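Local coordinates for protein uncharacterized peptidase Lmo0363 (Listeria monocytogenes, PDB 3L4E) that probably acts as a serine-type peptidase of family S51, although its substrate has not been established, at residues Lys3-Ser9 / Glu191-Gly197; Thr35-Glu40 / Gly87-Leu93; Val60-Asp64 / Lys76-Asn80. All coordinates share one frame. Residues are numbered along the deposited sequence.

Contact 1 (Lys3-Ser9 / Glu191-Gly197); sequences KNLFLTS and EAIFIRG
Strands 4-8 and 191-196 run antiparallel, with axes 4.7 Å apart at 167°. Ile195 has the most surface covered. It pairs with Leu5 in both directions: Leu5 N to Ile195 O and Ile195 N to Leu5 O, each 2.9 Å. Its side chain (m, t) shares one face of the sheet with Leu5, Leu7 and Ile193. Ile195 CD1 lies 3.8 Å from Leu7 CD1 and 3.9 Å from Leu5 CD1. Leu7 (m, t) forms the next hydrogen-bonded pair, with Leu7 N to Ile193 O at 3.0 Å and Ile193 N to Leu7 O at 2.8 Å. The seven-stranded mixed sheet turns antiparallel here: strand 4-8 is parallel to 115-119 on its other edge. Ser9, past the strand, hydrogen-bonds through OG to His161 N and through O to Ser120 OG, the two probable charge-relay residues. At the far end, Lys3 O accepts from Gly197 N at 2.8 Å. Lys3 NZ reaches Leu153 O and a water (3.2 Å) that binds Gly197 O (2.9 Å). On the opposite face, under helix 15-21, Phe6 CE1 meets Phe194 CE1 at 3.6 Å. Arg196 NH1 donates to Asn4 OD1 at 3.0 Å; NH2 bonds to Phe21 O and salt-bridges Glu22.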
# COMPACT_ATOMS: atom_id res chain seq x y z
N LYS A 3 7.70 13.31 1.51
CA LYS A 3 7.24 12.06 0.91
C LYS A 3 8.07 10.89 1.44
O LYS A 3 9.15 10.59 0.93
CB LYS A 3 7.32 12.13 -0.61
CG LYS A 3 6.50 11.06 -1.31
CD LYS A 3 6.91 10.91 -2.77
CE LYS A 3 6.74 12.19 -3.55
NZ LYS A 3 7.31 12.02 -4.91
N ASN A 4 7.55 10.23 2.47
CA ASN A 4 8.20 9.09 3.08
C ASN A 4 7.34 7.85 2.86
O ASN A 4 6.29 7.71 3.47
CB ASN A 4 8.38 9.33 4.58
CG ASN A 4 9.24 10.54 4.87
OD1 ASN A 4 10.46 10.48 4.78
ND2 ASN A 4 8.61 11.65 5.22
N LEU A 5 7.79 6.97 1.96
CA LEU A 5 7.01 5.81 1.57
C LEU A 5 7.88 4.56 1.62
O LEU A 5 9.05 4.61 1.26
CB LEU A 5 6.47 5.95 0.15
CG LEU A 5 5.97 7.32 -0.33
CD1 LEU A 5 5.61 7.25 -1.82
CD2 LEU A 5 4.78 7.77 0.49
N PHE A 6 7.28 3.46 2.05
CA PHE A 6 7.92 2.15 1.98
C PHE A 6 6.97 1.26 1.21
O PHE A 6 5.86 0.99 1.68
CB PHE A 6 8.12 1.62 3.41
CG PHE A 6 8.76 0.26 3.48
CD1 PHE A 6 10.14 0.13 3.58
CD2 PHE A 6 7.98 -0.89 3.47
CE1 PHE A 6 10.74 -1.12 3.68
CE2 PHE A 6 8.58 -2.16 3.57
CZ PHE A 6 9.95 -2.27 3.67
N LEU A 7 7.37 0.83 0.01
CA LEU A 7 6.49 0.04 -0.85
C LEU A 7 6.98 -1.41 -0.94
O LEU A 7 8.17 -1.66 -1.05
CB LEU A 7 6.38 0.66 -2.25
CG LEU A 7 6.04 2.15 -2.29
CD1 LEU A 7 5.93 2.67 -3.74
CD2 LEU A 7 4.75 2.41 -1.53
N THR A 8 6.05 -2.35 -0.89
CA THR A 8 6.40 -3.76 -0.81
C THR A 8 5.34 -4.61 -1.52
O THR A 8 4.21 -4.16 -1.69
CB THR A 8 6.56 -4.19 0.68
OG1 THR A 8 6.79 -5.60 0.78
CG2 THR A 8 5.30 -3.85 1.47
N SER A 9 5.71 -5.82 -1.93
CA SER A 9 4.75 -6.81 -2.44
C SER A 9 4.16 -7.62 -1.30
O SER A 9 3.05 -8.16 -1.40
CB SER A 9 5.42 -7.78 -3.41
OG SER A 9 6.06 -7.12 -4.48
N GLU A 191 11.60 -7.74 -2.43
CA GLU A 191 12.09 -6.39 -2.69
C GLU A 191 11.19 -5.35 -2.03
O GLU A 191 9.98 -5.56 -1.90
CB GLU A 191 12.17 -6.10 -4.20
CG GLU A 191 13.42 -6.65 -4.90
CD GLU A 191 13.39 -6.42 -6.41
OE1 GLU A 191 12.28 -6.45 -6.99
OE2 GLU A 191 14.47 -6.21 -7.01
N ALA A 192 11.77 -4.23 -1.63
CA ALA A 192 11.00 -3.09 -1.16
C ALA A 192 11.56 -1.85 -1.82
O ALA A 192 12.72 -1.84 -2.25
CB ALA A 192 11.06 -2.98 0.36
N ILE A 193 10.74 -0.81 -1.93
CA ILE A 193 11.20 0.47 -2.45
C ILE A 193 11.18 1.48 -1.30
O ILE A 193 10.13 1.71 -0.67
CB ILE A 193 10.31 1.01 -3.60
CG1 ILE A 193 10.02 -0.09 -4.63
CG2 ILE A 193 10.99 2.21 -4.26
CD1 ILE A 193 8.97 0.31 -5.66
N PHE A 194 12.36 2.03 -1.01
CA PHE A 194 12.55 3.06 0.01
C PHE A 194 12.39 4.40 -0.68
O PHE A 194 13.14 4.72 -1.62
CB PHE A 194 13.98 3.04 0.56
CG PHE A 194 14.34 1.83 1.40
CD1 PHE A 194 13.53 0.72 1.49
CD2 PHE A 194 15.55 1.82 2.08
CE1 PHE A 194 13.91 -0.37 2.26
CE2 PHE A 194 15.92 0.74 2.85
CZ PHE A 194 15.10 -0.35 2.94
N ILE A 195 11.44 5.20 -0.22
CA ILE A 195 11.25 6.53 -0.78
C ILE A 195 11.32 7.61 0.30
O ILE A 195 10.51 7.64 1.23
CB ILE A 195 9.92 6.64 -1.56
CG1 ILE A 195 9.94 5.67 -2.74
CG2 ILE A 195 9.70 8.07 -2.03
CD1 ILE A 195 8.59 5.29 -3.28
N ARG A 196 12.32 8.48 0.17
CA ARG A 196 12.50 9.63 1.03
C ARG A 196 12.65 10.86 0.14
O ARG A 196 13.74 11.15 -0.36
CB ARG A 196 13.74 9.46 1.91
CG ARG A 196 13.71 8.24 2.83
CD ARG A 196 12.97 8.54 4.13
NE ARG A 196 13.18 7.51 5.16
CZ ARG A 196 12.37 7.32 6.19
NH1 ARG A 196 11.29 8.08 6.34
NH2 ARG A 196 12.64 6.37 7.08
N GLY A 197 11.54 11.56 -0.08
CA GLY A 197 11.53 12.66 -1.02
C GLY A 197 11.83 12.19 -2.42
O GLY A 197 11.16 11.29 -2.94
O HOH W 1 9.99 10.38 -5.48
O HOH W 2 8.08 -7.08 -0.92

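Contact 2 (Thr35-Glu40 / Gly87-Leu93); sequences TASTVE and GGNTFFL. With SO4 (sulfate ion), chain C.
The loop 35-40 starts with helical backbone angles at 35-38. Thr38 N and Thr38 OG1 both donate to Thr35 O, at 3.1 and 2.8 Å. Segment 87-93 begins at Gly87, whose O lies 3.5 Å from Ala36 CB. The backbones approach most closely at Gly88: its CA is 4.0 Å from Ser37 CA, the nearest CA pair. Its angles (145/-149) suit glycine, and a CB would clash with Ala36 C and Ser37 N. Gly88 CA also touches Ala36 O (3.4 Å) and Glu40 CG (3.7 Å). Asn89 N donates to Ala36 O at 2.9 Å, the one direct hydrogen bond between the segments. Asn89 (chi1 t) is also the N-cap of helix 90-100: its OD1 accepts from Phe92 N at 2.9 Å. Asn89 ND2 donates to Ser138 O and to sulfate O4 (2.9 Å), while Glu40 OE2 lies 2.6 Å from that same O4. Val39 CG2 packs on Asn89 CB at 3.6 Å. Phe92 (chi1 t) has the most surface covered. Val39 CG1 sits over its ring face, 3.7 Å from the centroid, as a CH-pi contact. Thr35 O meets the ring edge, 3.5 Å from Phe92 CD2. Leu93 CB closes the contact against Ala36 CB at 3.7 Å. These are neighbouring loops at the C-terminal ends of parallel strands 29-33 and 82-85, the place where alpha/beta enzymes commonly hold their active site.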
# COMPACT_ATOMS: atom_id res chain seq x y z
N THR A 35 -8.78 -2.54 4.08
CA THR A 35 -9.92 -2.42 3.17
C THR A 35 -9.80 -3.21 1.86
O THR A 35 -10.76 -3.83 1.42
CB THR A 35 -10.19 -0.95 2.86
OG1 THR A 35 -10.37 -0.24 4.10
CG2 THR A 35 -11.42 -0.77 1.97
N ALA A 36 -8.63 -3.18 1.23
CA ALA A 36 -8.46 -3.87 -0.05
C ALA A 36 -8.75 -5.36 0.10
O ALA A 36 -9.26 -6.01 -0.82
CB ALA A 36 -7.05 -3.65 -0.58
N SER A 37 -8.42 -5.90 1.27
CA SER A 37 -8.52 -7.33 1.50
C SER A 37 -9.94 -7.81 1.79
O SER A 37 -10.20 -9.02 1.77
CB SER A 37 -7.62 -7.74 2.67
OG SER A 37 -8.22 -7.40 3.91
N THR A 38 -10.84 -6.89 2.08
CA THR A 38 -12.17 -7.27 2.57
C THR A 38 -13.07 -7.89 1.51
O THR A 38 -14.10 -8.48 1.83
CB THR A 38 -12.90 -6.10 3.26
OG1 THR A 38 -13.14 -5.05 2.31
CG2 THR A 38 -12.08 -5.57 4.45
N VAL A 39 -12.69 -7.76 0.25
CA VAL A 39 -13.44 -8.37 -0.85
C VAL A 39 -12.67 -9.55 -1.45
O VAL A 39 -13.08 -10.12 -2.45
CB VAL A 39 -13.76 -7.34 -1.95
CG1 VAL A 39 -14.69 -6.25 -1.42
CG2 VAL A 39 -12.47 -6.73 -2.51
N GLU A 40 -11.56 -9.91 -0.81
CA GLU A 40 -10.72 -11.00 -1.29
C GLU A 40 -11.02 -12.27 -0.52
O GLU A 40 -11.42 -12.23 0.65
CB GLU A 40 -9.25 -10.64 -1.12
CG GLU A 40 -8.82 -9.41 -1.87
CD GLU A 40 -8.86 -9.61 -3.37
OE1 GLU A 40 -7.82 -9.96 -3.94
OE2 GLU A 40 -9.95 -9.43 -3.96
N GLY A 87 -2.41 -5.40 1.24
CA GLY A 87 -2.78 -5.87 -0.09
C GLY A 87 -4.25 -6.21 -0.19
O GLY A 87 -5.00 -6.14 0.78
N GLY A 88 -4.68 -6.57 -1.40
CA GLY A 88 -6.06 -6.96 -1.65
C GLY A 88 -6.45 -6.48 -3.04
O GLY A 88 -5.60 -6.40 -3.93
N ASN A 89 -7.73 -6.17 -3.22
CA ASN A 89 -8.19 -5.68 -4.51
C ASN A 89 -7.94 -4.18 -4.64
O ASN A 89 -8.54 -3.38 -3.90
CB ASN A 89 -9.67 -6.00 -4.72
CG ASN A 89 -10.14 -5.66 -6.11
OD1 ASN A 89 -10.27 -4.49 -6.45
ND2 ASN A 89 -10.38 -6.69 -6.92
N THR A 90 -7.05 -3.80 -5.56
CA THR A 90 -6.66 -2.40 -5.70
C THR A 90 -7.84 -1.52 -6.08
O THR A 90 -7.93 -0.38 -5.64
CB THR A 90 -5.53 -2.20 -6.73
OG1 THR A 90 -4.47 -3.12 -6.48
CG2 THR A 90 -4.96 -0.77 -6.67
N PHE A 91 -8.73 -2.03 -6.93
CA PHE A 91 -9.86 -1.22 -7.38
C PHE A 91 -10.84 -0.93 -6.25
O PHE A 91 -11.30 0.20 -6.10
CB PHE A 91 -10.54 -1.86 -8.59
CG PHE A 91 -9.64 -1.96 -9.78
CD1 PHE A 91 -9.54 -0.92 -10.68
CD2 PHE A 91 -8.86 -3.10 -9.98
CE1 PHE A 91 -8.69 -1.01 -11.77
CE2 PHE A 91 -8.01 -3.19 -11.06
CZ PHE A 91 -7.92 -2.14 -11.95
N PHE A 92 -11.14 -1.93 -5.43
CA PHE A 92 -12.02 -1.70 -4.29
C PHE A 92 -11.40 -0.70 -3.31
O PHE A 92 -12.08 0.21 -2.82
CB PHE A 92 -12.36 -3.00 -3.58
CG PHE A 92 -13.33 -2.82 -2.46
CD1 PHE A 92 -14.66 -2.51 -2.73
CD2 PHE A 92 -12.92 -2.92 -1.15
CE1 PHE A 92 -15.56 -2.33 -1.70
CE2 PHE A 92 -13.81 -2.73 -0.11
CZ PHE A 92 -15.14 -2.44 -0.39
N LEU A 93 -10.11 -0.87 -3.04
CA LEU A 93 -9.37 0.06 -2.20
C LEU A 93 -9.48 1.50 -2.70
O LEU A 93 -9.85 2.41 -1.95
CB LEU A 93 -7.91 -0.37 -2.10
CG LEU A 93 -6.94 0.58 -1.38
CD1 LEU A 93 -7.29 0.76 0.09
CD2 LEU A 93 -5.50 0.07 -1.55
S SO4 C . -9.78 -10.48 -7.25
O1 SO4 C . -11.20 -10.27 -7.51
O2 SO4 C . -9.61 -11.70 -6.46
O3 SO4 C . -9.09 -10.61 -8.52
O4 SO4 C . -9.24 -9.34 -6.51

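Contact 3 (Val60-Asp64 / Lys76-Asn80); sequences VEELD and KLRKN
Segment 60-64 is the end of edge strand 59-62 and the loop after it. Segment 76-80 is the last turn of helix 70-79, with Asn80 the first residue to leave helical angles. The closest CA atoms, Leu63 and Lys76, are 7.5 Å apart, so side chains bridge the gap. Glu61 (m, t), given in one of two deposited conformers, points toward the helix end. Its OE2 forms a salt bridge with Lys79 NZ at 2.9 Å. Its OE1 accepts from Asn80 ND2 at 3.0 Å and takes a weak bond from Lys79 NZ at 3.1 Å. Lys79 bends back at chi3 and chi4 (both p), so Lys79 NZ also donates to Asn80 OD1 at 2.7 Å. Both ends of the Asn80 amide are therefore used, and Asn80 ND2 has a further acceptor in Thr31 OG1. Asn80 N closes the helix on Lys76 O at 3.1 Å. Lys76 is almost fully extended. Its NZ donates to the backbone oxygen Glu62 O at 2.9 Å and forms a salt bridge with Glu68. The Glu62 carboxylate turns to Lys50 instead. Apolar contact lies beside this network: Leu63 CD1 meets Lys76 CD at 3.7 Å, and Leu63 CD2 meets Leu77 CG at 4.2 Å. Leu77 also packs on helix 102-111. Helix 70-79 links parallel strands 59-62 and 82-85, which lie on either side of strand 29-33. The contact thus packs the helix of a beta-alpha-beta crossover against its first strand.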
# COMPACT_ATOMS: atom_id res chain seq x y z
N VAL A 60 -0.88 -1.27 16.67
CA VAL A 60 -1.65 -1.30 15.44
C VAL A 60 -3.11 -0.96 15.70
O VAL A 60 -3.78 -1.60 16.52
CB VAL A 60 -1.57 -2.69 14.78
CG1 VAL A 60 -2.36 -2.70 13.47
CG2 VAL A 60 -0.12 -3.07 14.53
N GLU A 61 -3.61 0.04 14.98
CA GLU A 61 -5.00 0.47 15.10
C GLU A 61 -5.73 0.36 13.76
O GLU A 61 -5.42 1.08 12.82
CB GLU A 61 -5.06 1.91 15.60
CG GLU A 61 -4.51 2.09 17.01
CD GLU A 61 -4.64 3.50 17.53
OE1 GLU A 61 -5.35 4.31 16.88
OE2 GLU A 61 -4.04 3.81 18.57
N GLU A 62 -6.71 -0.54 13.70
CA GLU A 62 -7.41 -0.78 12.45
C GLU A 62 -8.35 0.36 12.03
O GLU A 62 -9.02 0.98 12.86
CB GLU A 62 -8.17 -2.10 12.51
CG GLU A 62 -7.25 -3.27 12.85
CD GLU A 62 -7.68 -4.56 12.19
OE1 GLU A 62 -8.75 -4.57 11.54
OE2 GLU A 62 -6.94 -5.56 12.32
N LEU A 63 -8.37 0.64 10.73
CA LEU A 63 -9.27 1.61 10.13
C LEU A 63 -9.76 1.05 8.81
O LEU A 63 -8.98 0.93 7.86
CB LEU A 63 -8.55 2.95 9.89
CG LEU A 63 -9.31 4.06 9.14
CD1 LEU A 63 -10.49 4.54 9.98
CD2 LEU A 63 -8.40 5.23 8.77
N ASP A 64 -11.03 0.65 8.76
CA ASP A 64 -11.62 0.20 7.50
C ASP A 64 -12.36 1.36 6.85
O ASP A 64 -13.44 1.76 7.29
CB ASP A 64 -12.56 -1.00 7.72
CG ASP A 64 -13.06 -1.62 6.41
OD1 ASP A 64 -12.74 -1.10 5.32
OD2 ASP A 64 -13.77 -2.64 6.48
N LYS A 76 -8.06 9.16 13.14
CA LYS A 76 -7.03 8.13 13.18
C LYS A 76 -5.84 8.50 12.30
O LYS A 76 -4.69 8.40 12.73
CB LYS A 76 -7.61 6.77 12.78
CG LYS A 76 -8.60 6.21 13.79
CD LYS A 76 -9.17 4.86 13.37
CE LYS A 76 -10.03 4.26 14.48
NZ LYS A 76 -10.68 2.98 14.08
N LEU A 77 -6.11 8.92 11.07
CA LEU A 77 -5.05 9.32 10.16
C LEU A 77 -4.18 10.43 10.75
O LEU A 77 -2.96 10.43 10.56
CB LEU A 77 -5.63 9.75 8.81
CG LEU A 77 -6.08 8.59 7.91
CD1 LEU A 77 -6.78 9.12 6.67
CD2 LEU A 77 -4.89 7.70 7.53
N ARG A 78 -4.81 11.36 11.47
CA ARG A 78 -4.09 12.47 12.08
C ARG A 78 -3.32 12.06 13.34
O ARG A 78 -2.22 12.55 13.59
CB ARG A 78 -5.06 13.60 12.42
CG ARG A 78 -5.71 14.21 11.20
CD ARG A 78 -6.48 15.47 11.54
NE ARG A 78 -6.57 16.35 10.38
CZ ARG A 78 -5.64 17.25 10.06
NH1 ARG A 78 -4.56 17.38 10.82
NH2 ARG A 78 -5.79 18.01 8.99
N LYS A 79 -3.90 11.15 14.11
CA LYS A 79 -3.35 10.78 15.41
C LYS A 79 -2.11 9.91 15.30
O LYS A 79 -1.10 10.16 15.97
CB LYS A 79 -4.40 10.07 16.25
CG LYS A 79 -3.90 9.65 17.63
CD LYS A 79 -5.01 9.04 18.47
CE LYS A 79 -5.27 7.59 18.09
NZ LYS A 79 -4.13 6.71 18.50
N ASN A 80 -2.19 8.87 14.48
CA ASN A 80 -1.15 7.84 14.48
C ASN A 80 0.07 8.19 13.65
O ASN A 80 0.01 8.99 12.71
CB ASN A 80 -1.75 6.49 14.09
CG ASN A 80 -2.87 6.06 15.03
OD1 ASN A 80 -2.77 6.24 16.25
ND2 ASN A 80 -3.93 5.50 14.48

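Overall arrangement
Contacts 2 and 3 both fall inside the chain loop closed by contact 1, and contact 3 is nested within contact 2. Contacts 1 and 3 reach the same sheet, with centres 20 Å apart. Contact 3 sits at its 59-62 edge. Contacts 2 and 3, 18 Å apart between centres, touch where Thr35 OG1 lies 2.8 Å from Asp64 OD1, a probable hydrogen bond. Contacts 1 and 2 lie on opposite sides of the chain's centre, with centres 20 Å and nearest atoms about 6 Å apart. Both reach Ser120: the side chain of Ser9 and the glycine Gly87 each lie about 4 Å, nearest atoms, from the Ser120 side chain. Contact 3 lies away from this probable catalytic site.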